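Local atomic coordinates of maleylacetate reductase (Agrobacterium tumefaciens, PDB entry 3HL0), a protein that catalyses the reduction of maleylacetate to 3-oxoadipate, probably with NADH, as a likely step in the breakdown of gamma-resorcylate. Residues E74-A79 and G103-L108; S191-E196 and A225-T230; P206-A211 and I215-T220; I267-E272 and K336-D341. All coordinates share one frame; numbering follows the deposited sequence. Where two conformers were deposited one is given.

Contact 1: E74-A79 and G103-L108; sequences EVTKTA and GKAIAL
Ile106 and Ala79 meet at one end of this helix crossing, and Thr76 and Ala105 at the other. From CB of Ile106, the CG2 branch stands anti to the backbone N and takes no part. The CG1 branch leaves anti to the carbonyl carbon (chi1 -67°), and this choice carries the side chain across: CG1 comes within 4.0 Å of Ala79 CB, and the terminal CD1 closes to 3.7 Å on that same methyl. The short alanine methyl is thus met by the end of a longer side chain. At Thr76, both branches straddle Ala105 CB, with OG1 at 3.6 Å and CG2 at 3.7 Å from it, so the methyl of Ala105 sits against the fork. The axes of the two segments pass 9.5 Å apart at a crossing angle of -66°, which keeps the shared patch small. All four residues are buried, and van der Waals packing joins the segments, with no polar bond between them. On the same helix Lys104 touches the bound NAD. The two helices are successive connections of the parallel sheet: helix 73-85 links strand 60-64 to strand 90-95, and helix 97-110 leads on to strand 113-118. Phe64 of strand 60-64 touches Ala79, while Leu130 and Gln132 of strand 129-134 touch Ala105.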
loop_
_atom_site.group_PDB
_atom_site.type_symbol
_atom_site.label_atom_id
_atom_site.label_comp_id
_atom_site.label_asym_id
_atom_site.label_seq_id
_atom_site.Cartn_x
_atom_site.Cartn_y
_atom_site.Cartn_z
ATOM N N GLU A 74 16.990 8.337 2.342
ATOM C CA GLU A 74 17.733 7.507 3.297
ATOM C C GLU A 74 17.764 6.036 2.909
ATOM O O GLU A 74 18.787 5.385 3.080
ATOM C CB GLU A 74 17.312 7.725 4.751
ATOM C CG GLU A 74 17.648 9.129 5.259
ATOM C CD GLU A 74 19.151 9.484 5.184
ATOM O OE1 GLU A 74 19.995 8.651 5.578
ATOM O OE2 GLU A 74 19.492 10.612 4.748
ATOM N N VAL A 75 16.670 5.542 2.313
ATOM C CA VAL A 75 16.663 4.200 1.766
ATOM C C VAL A 75 17.606 4.105 0.556
ATOM O O VAL A 75 18.378 3.144 0.419
ATOM C CB VAL A 75 15.227 3.758 1.374
ATOM C CG1 VAL A 75 15.249 2.411 0.620
ATOM C CG2 VAL A 75 14.358 3.660 2.615
ATOM N N THR A 76 17.562 5.102 -0.320
ATOM C CA THR A 76 18.482 5.106 -1.457
ATOM C C THR A 76 19.946 5.081 -0.989
ATOM O O THR A 76 20.765 4.342 -1.534
ATOM C CB THR A 76 18.243 6.318 -2.336
ATOM O OG1 THR A 76 16.940 6.184 -2.913
ATOM C CG2 THR A 76 19.313 6.415 -3.457
ATOM N N LYS A 77 20.278 5.875 0.019
ATOM C CA LYS A 77 21.670 5.851 0.553
ATOM C C LYS A 77 22.105 4.463 0.990
ATOM O O LYS A 77 23.207 4.012 0.647
ATOM C CB LYS A 77 21.820 6.848 1.693
ATOM C CG LYS A 77 21.783 8.265 1.168
ATOM C CD LYS A 77 21.991 9.275 2.273
ATOM C CE LYS A 77 21.935 10.696 1.723
ATOM N NZ LYS A 77 20.554 11.197 1.832
ATOM N N THR A 78 21.225 3.782 1.716
ATOM C CA THR A 78 21.447 2.391 2.134
ATOM C C THR A 78 21.597 1.435 0.947
ATOM O O THR A 78 22.454 0.547 0.964
ATOM C CB THR A 78 20.302 1.942 3.034
ATOM O OG1 THR A 78 20.306 2.795 4.193
ATOM C CG2 THR A 78 20.497 0.491 3.505
ATOM N N ALA A 79 20.778 1.632 -0.087
ATOM C CA ALA A 79 20.849 0.771 -1.270
ATOM C C ALA A 79 22.147 0.994 -2.035
ATOM O O ALA A 79 22.732 0.058 -2.580
ATOM C CB ALA A 79 19.654 1.028 -2.197
ATOM N N GLY A 103 15.822 1.966 -8.406
ATOM C CA GLY A 103 16.908 1.707 -9.367
ATOM C C GLY A 103 17.378 2.980 -10.043
ATOM O O GLY A 103 18.586 3.164 -10.291
ATOM N N LYS A 104 16.418 3.867 -10.338
ATOM C CA LYS A 104 16.760 5.143 -10.951
ATOM C C LYS A 104 17.574 6.001 -9.986
ATOM O O LYS A 104 18.538 6.667 -10.404
ATOM C CB LYS A 104 15.498 5.892 -11.381
ATOM C CG LYS A 104 14.815 5.362 -12.642
ATOM C CD LYS A 104 13.443 6.019 -12.819
ATOM C CE LYS A 104 13.012 5.918 -14.293
ATOM N NZ LYS A 104 11.714 6.670 -14.510
ATOM N N ALA A 105 17.189 6.013 -8.712
ATOM C CA ALA A 105 17.900 6.821 -7.719
ATOM C C ALA A 105 19.312 6.298 -7.480
ATOM O O ALA A 105 20.216 7.093 -7.194
ATOM C CB ALA A 105 17.117 6.883 -6.397
ATOM N N ILE A 106 19.492 4.977 -7.555
ATOM C CA ILE A 106 20.831 4.370 -7.449
ATOM C C ILE A 106 21.638 4.750 -8.700
ATOM O O ILE A 106 22.774 5.163 -8.588
ATOM C CB ILE A 106 20.745 2.819 -7.298
ATOM C CG1 ILE A 106 20.120 2.454 -5.957
ATOM C CG2 ILE A 106 22.129 2.160 -7.476
ATOM C CD1 ILE A 106 19.660 0.976 -5.885
ATOM N N ALA A 107 21.038 4.653 -9.886
ATOM C CA ALA A 107 21.718 5.063 -11.121
ATOM C C ALA A 107 22.159 6.533 -11.072
ATOM O O ALA A 107 23.282 6.860 -11.521
ATOM C CB ALA A 107 20.809 4.816 -12.340
ATOM N N LEU A 108 21.321 7.405 -10.528
ATOM C CA LEU A 108 21.696 8.834 -10.411
ATOM C C LEU A 108 23.011 9.028 -9.651
ATOM O O LEU A 108 23.800 9.923 -9.967
ATOM C CB LEU A 108 20.575 9.652 -9.744
ATOM C CG LEU A 108 20.780 11.144 -9.488
ATOM C CD1 LEU A 108 20.862 11.898 -10.818
ATOM C CD2 LEU A 108 19.605 11.653 -8.694
#

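Contact 2: S191-E196 and A225-T230; sequences SMMAVE and AWLCGT
Segments 191-196 and 225-230, on helices 188-210 and 215-234, run roughly antiparallel, at 144° with axes 8.2 Å apart, and are nearest where Met193 faces Leu227. Leu227 occupies the middle of the interface. Its CB rests 3.7 Å from Met193 O, and its two methyls part company: CD1 crosses to Glu196, 3.5 Å from CG of that residue, whereas CD2 turns back over one face of its neighbour Trp226. Met193, a selenomethionine in the crystal, leaves its helix with an extended chain beyond CG that brings SE within 3.7 Å of Thr230 CG2. That methyl is available because the threonine hydroxyl lies on the other branch, where OG1 donates to Trp226 O at 2.8 Å. Trp226 O is gripped twice, since Thr230 N reaches it from the opposite face of the carbonyl plane. Glu196 offers only its aliphatic part to the leucine; its bend at chi2 (72°) accompanies a carboxylate bound by Tyr223 through OE2 and by Arg199, in a salt bridge, through OE1. Helix 163-180 packs against the pair, with Ala177 touching both Ala194 and Cys228, and Trp226 meets Tyr153 of strand 150-153, a strand of the parallel sheet.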
loop_
_atom_site.group_PDB
_atom_site.type_symbol
_atom_site.label_atom_id
_atom_site.label_comp_id
_atom_site.label_asym_id
_atom_site.label_seq_id
_atom_site.Cartn_x
_atom_site.Cartn_y
_atom_site.Cartn_z
ATOM N N SER A 191 1.465 10.644 -30.571
ATOM C CA SER A 191 0.005 10.534 -30.668
ATOM C C SER A 191 -0.476 9.157 -31.128
ATOM O O SER A 191 -1.427 8.590 -30.560
ATOM C CB SER A 191 -0.563 11.625 -31.575
ATOM O OG SER A 191 -0.383 12.904 -30.986
HETATM N N MSE A 192 0.173 8.594 -32.147
HETATM C CA MSE A 192 -0.152 7.215 -32.593
HETATM C C MSE A 192 0.075 6.172 -31.466
HETATM O O MSE A 192 -0.765 5.297 -31.257
HETATM C CB MSE A 192 0.623 6.880 -33.912
HETATM C CG MSE A 192 1.311 5.519 -34.020
HETATM SE SE MSE A 192 2.403 5.684 -35.667
HETATM C CE MSE A 192 0.997 6.524 -36.615
HETATM N N MSE A 193 1.191 6.274 -30.745
HETATM C CA MSE A 193 1.479 5.343 -29.636
HETATM C C MSE A 193 0.429 5.531 -28.536
HETATM O O MSE A 193 -0.000 4.541 -27.940
HETATM C CB MSE A 193 2.859 5.568 -29.045
HETATM C CG MSE A 193 3.935 5.168 -30.042
HETATM SE SE MSE A 193 5.667 5.322 -29.034
HETATM C CE MSE A 193 6.891 4.816 -30.377
ATOM N N ALA A 194 0.044 6.779 -28.285
ATOM C CA ALA A 194 -0.965 7.036 -27.212
ATOM C C ALA A 194 -2.292 6.413 -27.539
ATOM O O ALA A 194 -2.930 5.801 -26.667
ATOM C CB ALA A 194 -1.117 8.570 -26.964
ATOM N N VAL A 195 -2.752 6.558 -28.775
ATOM C CA VAL A 195 -4.040 5.985 -29.145
ATOM C C VAL A 195 -3.974 4.452 -29.049
ATOM O O VAL A 195 -4.897 3.795 -28.544
ATOM C CB VAL A 195 -4.476 6.460 -30.550
ATOM C CG1 VAL A 195 -5.752 5.715 -30.956
ATOM C CG2 VAL A 195 -4.743 7.961 -30.474
ATOM N N GLU A 196 -2.889 3.860 -29.537
ATOM C CA GLU A 196 -2.742 2.410 -29.481
ATOM C C GLU A 196 -2.662 1.919 -28.021
ATOM O O GLU A 196 -3.263 0.885 -27.715
ATOM C CB GLU A 196 -1.518 1.986 -30.282
ATOM C CG GLU A 196 -1.216 0.497 -30.206
ATOM C CD GLU A 196 -2.176 -0.410 -30.956
ATOM O OE1 GLU A 196 -3.245 0.001 -31.475
ATOM O OE2 GLU A 196 -1.835 -1.611 -30.993
ATOM N N ALA A 225 0.741 -0.646 -21.420
ATOM C CA ALA A 225 1.492 0.105 -20.411
ATOM C C ALA A 225 2.832 0.625 -20.921
ATOM O O ALA A 225 3.270 1.753 -20.643
ATOM C CB ALA A 225 1.668 -0.769 -19.130
ATOM N N TRP A 226 3.479 -0.200 -21.734
ATOM C CA TRP A 226 4.719 0.211 -22.389
ATOM C C TRP A 226 4.524 1.411 -23.303
ATOM O O TRP A 226 5.284 2.392 -23.207
ATOM C CB TRP A 226 5.282 -0.994 -23.163
ATOM C CG TRP A 226 6.381 -0.631 -24.116
ATOM C CD1 TRP A 226 7.513 0.087 -23.849
ATOM C CD2 TRP A 226 6.438 -1.010 -25.501
ATOM N NE1 TRP A 226 8.293 0.170 -25.026
ATOM C CE2 TRP A 226 7.643 -0.504 -26.024
ATOM C CE3 TRP A 226 5.587 -1.746 -26.329
ATOM C CZ2 TRP A 226 8.010 -0.726 -27.365
ATOM C CZ3 TRP A 226 5.941 -1.949 -27.665
ATOM C CH2 TRP A 226 7.133 -1.428 -28.157
ATOM N N LEU A 227 3.497 1.369 -24.149
ATOM C CA LEU A 227 3.262 2.515 -25.041
ATOM C C LEU A 227 2.890 3.750 -24.233
ATOM O O LEU A 227 3.322 4.854 -24.549
ATOM C CB LEU A 227 2.140 2.170 -26.034
ATOM C CG LEU A 227 2.529 1.038 -26.994
ATOM C CD1 LEU A 227 1.341 0.765 -27.890
ATOM C CD2 LEU A 227 3.735 1.423 -27.828
ATOM N N CYS A 228 2.062 3.573 -23.189
ATOM C CA CYS A 228 1.666 4.724 -22.377
ATOM C C CYS A 228 2.861 5.326 -21.639
ATOM O O CYS A 228 2.999 6.548 -21.560
ATOM C CB CYS A 228 0.594 4.269 -21.352
ATOM S SG CYS A 228 -1.020 3.890 -22.113
ATOM N N GLY A 229 3.750 4.480 -21.108
ATOM C CA GLY A 229 4.943 5.003 -20.460
ATOM C C GLY A 229 5.868 5.700 -21.425
ATOM O O GLY A 229 6.522 6.677 -21.056
ATOM N N THR A 230 5.928 5.206 -22.648
ATOM C CA THR A 230 6.841 5.768 -23.646
ATOM C C THR A 230 6.426 7.208 -23.916
ATOM O O THR A 230 7.279 8.096 -23.977
ATOM C CB THR A 230 6.865 4.934 -24.911
ATOM O OG1 THR A 230 7.343 3.611 -24.580
ATOM C CG2 THR A 230 7.801 5.558 -25.961
#

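Contact 3: P206-A211 and I215-T220; sequences PVVRQA and IGARET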
loop_
_atom_site.group_PDB
_atom_site.type_symbol
_atom_site.label_atom_id
_atom_site.label_comp_id
_atom_site.label_asym_id
_atom_site.label_seq_id
_atom_site.Cartn_x
_atom_site.Cartn_y
_atom_site.Cartn_z
ATOM N N PRO A 206 -10.871 -4.796 -18.719
ATOM C CA PRO A 206 -12.112 -5.507 -18.315
ATOM C C PRO A 206 -11.942 -7.018 -18.302
ATOM O O PRO A 206 -12.564 -7.714 -17.454
ATOM C CB PRO A 206 -13.121 -5.107 -19.398
ATOM C CG PRO A 206 -12.616 -3.738 -19.851
ATOM C CD PRO A 206 -11.119 -3.947 -19.900
ATOM N N VAL A 207 -11.114 -7.538 -19.215
ATOM C CA VAL A 207 -10.788 -8.976 -19.245
ATOM C C VAL A 207 -9.930 -9.404 -18.086
ATOM O O VAL A 207 -10.212 -10.426 -17.415
ATOM C CB VAL A 207 -10.148 -9.390 -20.580
ATOM C CG1 VAL A 207 -9.860 -10.938 -20.597
ATOM C CG2 VAL A 207 -11.108 -9.023 -21.716
ATOM N N VAL A 208 -8.895 -8.620 -17.791
ATOM C CA VAL A 208 -8.056 -8.858 -16.618
ATOM C C VAL A 208 -8.881 -8.884 -15.308
ATOM O O VAL A 208 -8.607 -9.711 -14.420
ATOM C CB VAL A 208 -6.885 -7.801 -16.540
ATOM C CG1 VAL A 208 -6.173 -7.897 -15.194
ATOM C CG2 VAL A 208 -5.923 -8.072 -17.688
ATOM N N ARG A 209 -9.897 -8.022 -15.211
ATOM C CA ARG A 209 -10.693 -7.925 -13.976
ATOM C C ARG A 209 -11.378 -9.276 -13.712
ATOM O O ARG A 209 -11.345 -9.777 -12.567
ATOM C CB ARG A 209 -11.730 -6.832 -14.079
ATOM C CG ARG A 209 -12.391 -6.581 -12.742
ATOM C CD ARG A 209 -13.617 -5.724 -12.912
ATOM N NE ARG A 209 -14.236 -5.606 -11.601
ATOM C CZ ARG A 209 -15.354 -4.927 -11.330
ATOM N NH1 ARG A 209 -16.007 -4.283 -12.282
ATOM N NH2 ARG A 209 -15.816 -4.881 -10.075
ATOM N N GLN A 210 -11.933 -9.858 -14.772
ATOM C CA GLN A 210 -12.698 -11.114 -14.665
ATOM C C GLN A 210 -11.775 -12.335 -14.636
ATOM O O GLN A 210 -12.101 -13.395 -14.047
ATOM C CB GLN A 210 -13.804 -11.182 -15.733
ATOM C CG GLN A 210 -13.345 -11.279 -17.197
ATOM C CD GLN A 210 -14.400 -10.786 -18.202
ATOM O OE1 GLN A 210 -15.385 -10.141 -17.816
ATOM N NE2 GLN A 210 -14.188 -11.081 -19.502
ATOM N N ALA A 211 -10.606 -12.212 -15.244
ATOM C CA ALA A 211 -9.703 -13.347 -15.310
ATOM C C ALA A 211 -8.265 -12.887 -15.167
ATOM O O ALA A 211 -7.565 -12.739 -16.171
ATOM C CB ALA A 211 -9.905 -14.117 -16.616
ATOM N N ILE A 215 -3.369 -14.975 -19.645
ATOM C CA ILE A 215 -2.058 -14.475 -20.046
ATOM C C ILE A 215 -2.219 -13.578 -21.267
ATOM O O ILE A 215 -1.481 -12.590 -21.374
ATOM C CB ILE A 215 -1.004 -15.607 -20.276
ATOM C CG1 ILE A 215 0.405 -15.020 -20.506
ATOM C CG2 ILE A 215 -1.461 -16.485 -21.422
ATOM C CD1 ILE A 215 0.998 -14.282 -19.356
ATOM N N GLY A 216 -3.174 -13.874 -22.148
ATOM C CA GLY A 216 -3.399 -13.021 -23.335
ATOM C C GLY A 216 -3.807 -11.615 -22.946
ATOM O O GLY A 216 -3.272 -10.626 -23.469
ATOM N N ALA A 217 -4.761 -11.521 -22.024
ATOM C CA ALA A 217 -5.180 -10.191 -21.554
ATOM C C ALA A 217 -4.045 -9.470 -20.820
ATOM O O ALA A 217 -3.883 -8.243 -20.966
ATOM C CB ALA A 217 -6.426 -10.310 -20.674
ATOM N N ARG A 218 -3.284 -10.194 -19.995
ATOM C CA ARG A 218 -2.116 -9.624 -19.330
ATOM C C ARG A 218 -1.075 -9.113 -20.335
ATOM O O ARG A 218 -0.507 -8.050 -20.138
ATOM C CB ARG A 218 -1.475 -10.590 -18.317
ATOM C CG ARG A 218 -2.349 -10.834 -17.056
ATOM C CD ARG A 218 -2.512 -9.581 -16.193
ATOM N NE ARG A 218 -3.070 -9.996 -14.899
ATOM C CZ ARG A 218 -3.212 -9.203 -13.848
ATOM N NH1 ARG A 218 -2.908 -7.902 -13.917
ATOM N NH2 ARG A 218 -3.657 -9.739 -12.711
ATOM N N GLU A 219 -0.843 -9.872 -21.406
ATOM C CA GLU A 219 0.114 -9.414 -22.410
ATOM C C GLU A 219 -0.343 -8.096 -23.019
ATOM O O GLU A 219 0.482 -7.159 -23.181
ATOM C CB GLU A 219 0.284 -10.504 -23.496
ATOM C CG GLU A 219 1.064 -11.703 -22.970
ATOM C CD GLU A 219 1.209 -12.772 -24.041
ATOM O OE1 GLU A 219 0.348 -12.834 -24.940
ATOM O OE2 GLU A 219 2.190 -13.528 -23.989
ATOM N N THR A 220 -1.620 -8.027 -23.351
ATOM C CA THR A 220 -2.173 -6.866 -24.018
ATOM C C THR A 220 -2.066 -5.671 -23.065
ATOM O O THR A 220 -1.670 -4.576 -23.479
ATOM C CB THR A 220 -3.618 -7.130 -24.448
ATOM O OG1 THR A 220 -3.576 -8.207 -25.418
ATOM C CG2 THR A 220 -4.215 -5.918 -25.110
#
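Val208 and Arg218 cross at about a right angle, and the valine methyl ends up over the flat head of the arginine. CG1 of Val208 stands anti to the backbone N (chi1 170°) and lies 3.4 Å above the guanidinium plane of Arg218, over its centre, with CZ of the arginine 3.5 Å from that methyl. The arginine gets there by folding: chi1 of -69° and chi2 of -66° turn the chain back at CG, so that a side chain whose first bond does not aim at the partner helix still delivers its end to it. The other valine branch, CG2, lies beside the backbone N, anti to the carbonyl carbon, and touches Ala217 CB at 3.8 Å. Val207 approaches the same alanine from the preceding position along its helix; its CG1, again anti to the backbone N, comes to 3.5 Å from Ala217 CB, tighter than usual for two carbons. One alanine methyl is therefore pressed by two consecutive valines, where a helical hairpin closes through the short turn after Gln210. Here the rims of the guanidinium are taken up by others: NE binds Pro212 O within that turn, NH2 binds Leu161 O, and NH1 meets Ser166 OG and Tyr121 OH. Hydrogen bonds in the guanidinium's periphery and a methyl over its face are compatible demands, and together they fix the group's rotation. A buried positive charge is thus provided for mainly by neutral oxygens, which may spread that charge, while the apolar surface of the same group serves as packing against Val208.

Contact 4: I267-E272 and K336-D341; sequences IAYVEE and KTAIRD
The ring of Tyr269 is the flat group that makes this contact, and both of its partners across the helix pair gather around one corner, CE1. Ala338 CB lies at the ring edge, close to its plane, 3.6 Å from CE1. Ile339 CD1 comes in obliquely, 3.7 Å from CE1 of the tyrosine; its line to the ring centroid is 4.1 Å long and 30° off the normal, an off-centre CH-pi contact. The ring also takes part in a cation-pi interaction with Arg332. Tyr269 projects toward the other helix, CG anti to the backbone N (chi1 -177°), which lets the ring bridge a separation of 8.4 Å between the nearest CA atoms, those of Tyr269 and Ala338. Both helices belong to the all-helical C-terminal part of this iron-containing alcohol dehydrogenase fold, where helix 336-348 is the last helix of the chain and packs beside helix 255-271. Ile339 carries its reach in the CG1 branch, anti to the carbonyl carbon, and its side chain crosses the tyrosine at about a right angle. Leu239, at the start of helix 239-251, touches both side chains. The hydroxyl at the far end of the ring is held in the loop that leads into helix 336-348: it binds Pro333 O and the backbone N of Glu335. Arg332 NH1 additionally binds Tyr269 O.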
loop_
_atom_site.group_PDB
_atom_site.type_symbol
_atom_site.label_atom_id
_atom_site.label_comp_id
_atom_site.label_asym_id
_atom_site.label_seq_id
_atom_site.Cartn_x
_atom_site.Cartn_y
_atom_site.Cartn_z
ATOM N N ILE A 267 -9.554 15.171 -17.732
ATOM C CA ILE A 267 -9.785 15.094 -19.193
ATOM C C ILE A 267 -11.012 15.894 -19.592
ATOM O O ILE A 267 -10.927 16.663 -20.556
ATOM C CB ILE A 267 -9.867 13.637 -19.640
ATOM C CG1 ILE A 267 -8.512 12.966 -19.417
ATOM C CG2 ILE A 267 -10.268 13.544 -21.118
ATOM C CD1 ILE A 267 -7.313 13.637 -20.112
ATOM N N ALA A 268 -12.121 15.801 -18.836
ATOM C CA ALA A 268 -13.281 16.657 -19.129
ATOM C C ALA A 268 -12.953 18.145 -19.113
ATOM O O ALA A 268 -13.524 18.909 -19.945
ATOM C CB ALA A 268 -14.454 16.367 -18.152
ATOM N N TYR A 269 -12.091 18.586 -18.204
ATOM C CA TYR A 269 -11.699 20.009 -18.124
ATOM C C TYR A 269 -11.031 20.399 -19.450
ATOM O O TYR A 269 -11.419 21.405 -20.061
ATOM C CB TYR A 269 -10.707 20.212 -17.002
ATOM C CG TYR A 269 -10.257 21.629 -16.727
ATOM C CD1 TYR A 269 -10.858 22.365 -15.686
ATOM C CD2 TYR A 269 -9.173 22.193 -17.409
ATOM C CE1 TYR A 269 -10.400 23.669 -15.352
ATOM C CE2 TYR A 269 -8.710 23.507 -17.102
ATOM C CZ TYR A 269 -9.345 24.230 -16.065
ATOM O OH TYR A 269 -8.944 25.512 -15.739
ATOM N N VAL A 270 -10.077 19.580 -19.925
ATOM C CA VAL A 270 -9.333 19.927 -21.152
ATOM C C VAL A 270 -10.186 19.748 -22.401
ATOM O O VAL A 270 -10.022 20.495 -23.368
ATOM C CB VAL A 270 -7.999 19.126 -21.247
ATOM C CG1 VAL A 270 -7.210 19.472 -22.539
ATOM C CG2 VAL A 270 -7.191 19.466 -19.977
ATOM N N GLU A 271 -11.100 18.789 -22.375
ATOM C CA GLU A 271 -11.917 18.460 -23.553
ATOM C C GLU A 271 -12.741 19.658 -24.014
ATOM O O GLU A 271 -12.979 19.774 -25.232
ATOM C CB GLU A 271 -12.802 17.259 -23.236
ATOM C CG GLU A 271 -13.529 16.657 -24.381
ATOM C CD GLU A 271 -14.361 15.429 -23.963
ATOM O OE1 GLU A 271 -14.517 15.138 -22.715
ATOM O OE2 GLU A 271 -14.855 14.740 -24.890
ATOM N N GLU A 272 -13.106 20.556 -23.093
ATOM C CA GLU A 272 -13.811 21.796 -23.495
ATOM C C GLU A 272 -12.945 22.589 -24.489
ATOM O O GLU A 272 -13.463 23.262 -25.395
ATOM C CB GLU A 272 -14.118 22.665 -22.276
ATOM C CG GLU A 272 -14.933 22.016 -21.169
ATOM C CD GLU A 272 -15.694 23.055 -20.313
ATOM O OE1 GLU A 272 -15.662 24.259 -20.657
ATOM O OE2 GLU A 272 -16.324 22.656 -19.294
ATOM N N LYS A 336 -8.305 29.131 -10.942
ATOM C CA LYS A 336 -8.632 28.649 -9.585
ATOM C C LYS A 336 -10.094 28.211 -9.426
ATOM O O LYS A 336 -10.364 27.126 -8.876
ATOM C CB LYS A 336 -8.221 29.681 -8.519
ATOM C CG LYS A 336 -8.316 29.099 -7.112
ATOM C CD LYS A 336 -7.536 29.926 -6.104
ATOM C CE LYS A 336 -7.857 29.451 -4.719
ATOM N NZ LYS A 336 -7.427 30.455 -3.696
ATOM N N THR A 337 -11.062 29.027 -9.835
ATOM C CA THR A 337 -12.459 28.631 -9.608
ATOM C C THR A 337 -12.839 27.370 -10.369
ATOM O O THR A 337 -13.620 26.548 -9.874
ATOM C CB THR A 337 -13.481 29.771 -9.846
ATOM O OG1 THR A 337 -13.479 30.144 -11.224
ATOM C CG2 THR A 337 -13.162 30.996 -8.939
ATOM N N ALA A 338 -12.318 27.244 -11.595
ATOM C CA ALA A 338 -12.637 26.102 -12.426
ATOM C C ALA A 338 -11.960 24.827 -11.883
ATOM O O ALA A 338 -12.561 23.742 -11.930
ATOM C CB ALA A 338 -12.255 26.374 -13.878
ATOM N N ILE A 339 -10.768 24.988 -11.328
ATOM C CA ILE A 339 -10.082 23.857 -10.652
ATOM C C ILE A 339 -10.826 23.509 -9.355
ATOM O O ILE A 339 -10.996 22.326 -9.008
ATOM C CB ILE A 339 -8.590 24.150 -10.394
ATOM C CG1 ILE A 339 -7.840 24.290 -11.746
ATOM C CG2 ILE A 339 -7.976 23.084 -9.504
ATOM C CD1 ILE A 339 -7.960 23.033 -12.706
ATOM N N ARG A 340 -11.283 24.535 -8.649
ATOM C CA ARG A 340 -12.109 24.269 -7.464
ATOM C C ARG A 340 -13.379 23.473 -7.795
ATOM O O ARG A 340 -13.741 22.562 -7.039
ATOM C CB ARG A 340 -12.406 25.586 -6.710
ATOM C CG ARG A 340 -13.191 25.394 -5.397
ATOM C CD ARG A 340 -12.393 24.588 -4.365
ATOM N NE ARG A 340 -13.250 24.393 -3.183
ATOM C CZ ARG A 340 -14.162 23.458 -3.082
ATOM N NH1 ARG A 340 -14.318 22.558 -4.065
ATOM N NH2 ARG A 340 -14.917 23.379 -1.970
ATOM N N ASP A 341 -14.056 23.797 -8.903
ATOM C CA ASP A 341 -15.229 23.055 -9.367
ATOM C C ASP A 341 -14.836 21.599 -9.712
ATOM O O ASP A 341 -15.551 20.677 -9.364
ATOM C CB ASP A 341 -15.816 23.688 -10.632
ATOM C CG ASP A 341 -16.407 25.095 -10.424
ATOM O OD1 ASP A 341 -16.727 25.443 -9.279
ATOM O OD2 ASP A 341 -16.557 25.830 -11.472
#

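Contacts 1 to 4 trace the two halves of the chain. Contact 1 comes first and lies in the N-terminal half, between helices flanking the parallel sheet; the other three belong to the helical C-terminal half. Contacts 2 and 3 share helices 188-210 and 215-234, their centres about 18 Å apart, and in sequence the segments of contact 3, near the hairpin turn, fall between those of contact 2. Contact 4 follows, its centre about 24 Å from that of contact 2 and about 37 Å from that of contact 1. Bound NAD touches Lys104 in contact 1 and lies about 7 Å from the Arg218 side chain of contact 3, consistent with a cofactor site between the two halves; contact 4 is remote from it.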